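Local coordinates for Lmo0131 protein (Listeria monocytogenes, PDB 4Q6J) that is an EAL-domain protein that, judging from its family, probably hydrolyses cyclic di-GMP as a cyclic-guanylate-specific phosphodiesterase, at residues Lys208-Gly213 with Tyr230-Tyr235. Sequence-based numbering, arbitrary orientation.
With EDO (1,2-ethanediol), chain R; EDO (1,2-ethanediol), chain L.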
loop_
_atom_site.group_PDB
_atom_site.type_symbol
_atom_site.label_atom_id
_atom_site.label_comp_id
_atom_site.label_asym_id
_atom_site.label_seq_id
_atom_site.Cartn_x
_atom_site.Cartn_y
_atom_site.Cartn_z
ATOM N N LYS B 208 1.041 -26.577 11.530
ATOM C CA LYS B 208 1.211 -27.345 10.319
ATOM C C LYS B 208 1.170 -26.424 9.114
ATOM O O LYS B 208 0.707 -25.302 9.211
ATOM C CB LYS B 208 0.130 -28.402 10.218
ATOM C CG LYS B 208 0.222 -29.352 11.393
ATOM C CD LYS B 208 -0.540 -30.612 11.249
ATOM C CE LYS B 208 -0.153 -31.557 12.360
ATOM N NZ LYS B 208 -0.989 -32.748 12.263
ATOM N N VAL B 209 1.652 -26.900 7.979
ATOM C CA VAL B 209 1.751 -26.090 6.779
ATOM C C VAL B 209 0.897 -26.688 5.673
ATOM O O VAL B 209 0.926 -27.899 5.482
ATOM C CB VAL B 209 3.210 -26.102 6.284
ATOM C CG1 VAL B 209 3.327 -25.417 4.949
ATOM C CG2 VAL B 209 4.103 -25.425 7.281
ATOM N N VAL B 210 0.162 -25.858 4.928
ATOM C CA VAL B 210 -0.519 -26.305 3.708
ATOM C C VAL B 210 0.158 -25.603 2.545
ATOM O O VAL B 210 0.266 -24.393 2.570
ATOM C CB VAL B 210 -2.026 -25.900 3.630
ATOM C CG1 VAL B 210 -2.600 -26.338 2.287
ATOM C CG2 VAL B 210 -2.844 -26.482 4.754
ATOM N N THR B 211 0.629 -26.334 1.537
ATOM C CA THR B 211 1.156 -25.669 0.353
ATOM C C THR B 211 0.102 -25.727 -0.753
ATOM O O THR B 211 -0.259 -26.805 -1.180
ATOM C CB THR B 211 2.486 -26.313 -0.120
ATOM O OG1 THR B 211 2.323 -27.726 -0.238
ATOM C CG2 THR B 211 3.591 -26.038 0.859
ATOM N N GLU B 212 -0.404 -24.563 -1.182
ATOM C CA GLU B 212 -1.350 -24.483 -2.283
ATOM C C GLU B 212 -0.583 -24.348 -3.593
ATOM O O GLU B 212 0.621 -24.090 -3.598
ATOM C CB GLU B 212 -2.260 -23.269 -2.147
ATOM C CG GLU B 212 -2.837 -23.072 -0.778
ATOM C CD GLU B 212 -3.891 -21.965 -0.765
ATOM O OE1 GLU B 212 -4.318 -21.520 -1.850
ATOM O OE2 GLU B 212 -4.297 -21.525 0.323
ATOM N N GLY B 213 -1.291 -24.512 -4.701
ATOM C CA GLY B 213 -0.683 -24.359 -6.003
ATOM C C GLY B 213 0.114 -25.580 -6.398
ATOM O O GLY B 213 0.952 -25.500 -7.286
ATOM N N TYR B 230 0.261 -30.823 4.325
ATOM C CA TYR B 230 -0.951 -30.896 3.503
ATOM C C TYR B 230 -0.725 -30.248 2.172
ATOM O O TYR B 230 0.029 -29.291 2.075
ATOM C CB TYR B 230 -2.128 -30.175 4.151
ATOM C CG TYR B 230 -2.411 -30.620 5.567
ATOM C CD1 TYR B 230 -2.947 -31.868 5.829
ATOM C CD2 TYR B 230 -2.155 -29.783 6.641
ATOM C CE1 TYR B 230 -3.202 -32.280 7.120
ATOM C CE2 TYR B 230 -2.421 -30.178 7.939
ATOM C CZ TYR B 230 -2.944 -31.428 8.172
ATOM O OH TYR B 230 -3.207 -31.813 9.452
ATOM N N PHE B 231 -1.416 -30.759 1.160
ATOM C CA PHE B 231 -1.320 -30.239 -0.199
ATOM C C PHE B 231 -2.673 -29.747 -0.711
ATOM O O PHE B 231 -3.720 -30.291 -0.369
ATOM C CB PHE B 231 -0.849 -31.334 -1.166
ATOM C CG PHE B 231 0.508 -31.931 -0.844
ATOM C CD1 PHE B 231 1.564 -31.129 -0.424
ATOM C CD2 PHE B 231 0.720 -33.296 -0.970
ATOM C CE1 PHE B 231 2.803 -31.684 -0.150
ATOM C CE2 PHE B 231 1.951 -33.839 -0.687
ATOM C CZ PHE B 231 2.982 -33.036 -0.277
ATOM N N GLN B 232 -2.623 -28.762 -1.594
ATOM C CA GLN B 232 -3.781 -28.275 -2.290
ATOM C C GLN B 232 -3.311 -27.797 -3.687
ATOM O O GLN B 232 -2.266 -27.201 -3.822
ATOM C CB GLN B 232 -4.372 -27.129 -1.464
ATOM C CG GLN B 232 -5.605 -26.513 -1.966
ATOM C CD GLN B 232 -6.077 -25.434 -1.035
ATOM O OE1 GLN B 232 -5.669 -25.370 0.109
ATOM N NE2 GLN B 232 -6.935 -24.585 -1.519
ATOM N N GLY B 233 -4.067 -28.097 -4.721
ATOM C CA GLY B 233 -3.728 -27.574 -6.022
ATOM C C GLY B 233 -4.318 -28.421 -7.110
ATOM O O GLY B 233 -4.896 -29.462 -6.834
ATOM N N TYR B 234 -4.133 -27.979 -8.347
ATOM C CA TYR B 234 -4.712 -28.624 -9.519
ATOM C C TYR B 234 -4.429 -30.135 -9.610
ATOM O O TYR B 234 -5.259 -30.913 -10.096
ATOM C CB TYR B 234 -4.255 -27.904 -10.807
ATOM C CG TYR B 234 -5.268 -28.000 -11.907
ATOM C CD1 TYR B 234 -6.357 -27.136 -11.952
ATOM C CD2 TYR B 234 -5.162 -28.981 -12.889
ATOM C CE1 TYR B 234 -7.299 -27.241 -12.955
ATOM C CE2 TYR B 234 -6.104 -29.089 -13.903
ATOM C CZ TYR B 234 -7.168 -28.222 -13.930
ATOM O OH TYR B 234 -8.104 -28.331 -14.946
ATOM N N TYR B 235 -3.264 -30.548 -9.127
ATOM C CA TYR B 235 -2.824 -31.940 -9.225
ATOM C C TYR B 235 -3.803 -32.900 -8.556
ATOM O O TYR B 235 -3.928 -34.081 -8.935
ATOM C CB TYR B 235 -1.427 -32.105 -8.618
ATOM C CG TYR B 235 -0.853 -33.501 -8.765
ATOM C CD1 TYR B 235 -0.393 -33.955 -9.992
ATOM C CD2 TYR B 235 -0.768 -34.366 -7.680
ATOM C CE1 TYR B 235 0.128 -35.233 -10.137
ATOM C CE2 TYR B 235 -0.259 -35.649 -7.812
ATOM C CZ TYR B 235 0.193 -36.080 -9.049
ATOM O OH TYR B 235 0.712 -37.355 -9.216
HETATM C C1 EDO R . -8.054 -30.818 -11.439
HETATM O O1 EDO R . -9.383 -30.422 -11.769
HETATM C C2 EDO R . -7.831 -32.164 -12.102
HETATM O O2 EDO R . -6.550 -32.697 -11.762
HETATM C C1 EDO L . -3.668 -24.339 -8.886
HETATM O O1 EDO L . -2.881 -25.490 -8.570
HETATM C C2 EDO L . -4.579 -23.955 -7.743
HETATM O O2 EDO L . -5.554 -24.968 -7.507
#
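The carboxylate of Glu212 and the amide of Gln232 run side by side and stack, their planes 18° apart, with Glu212 CG 3.8 Å from Gln232 OE1. A shared lysine probably helps hold the pair: Lys176 on strand 174-177 forms a salt bridge with Glu212 OE2 and a hydrogen bond with Gln232 OE1, while Gln232 NE2 bonds to Gln25 and Glu39. The Gln232 chain reaches it extended, with CG anti to the backbone N (chi1 -178°). The Phe231 ring receives Thr211 OG1 in plane at its edge, 3.5 Å from CD1; that buried hydroxyl has no hydrogen-bonding partner in the model. The Tyr230 ring is met obliquely by the extended Lys208 chain, whose CD lies 3.4 Å from Tyr230 OH, and by Val210 CG2. One face of the Tyr234 ring carries 1,2-ethanediol, probably from the crystallisation liquor. Between the two backbones, Tyr230 N donates to Val209 O, Thr211 N to Tyr230 O and Gln232 N to Thr211 O, a parallel ladder. At Gly233 the backbone angles and the closeness of Gly213 leave no room for a CB. Helix 217-225 links the strands and packs on Thr211 and Phe231, completing a beta-alpha-beta unit of the EAL domain's TIM-like barrel, with the Glu212-Gln232 pair toward the C-terminal side of the parallel strands.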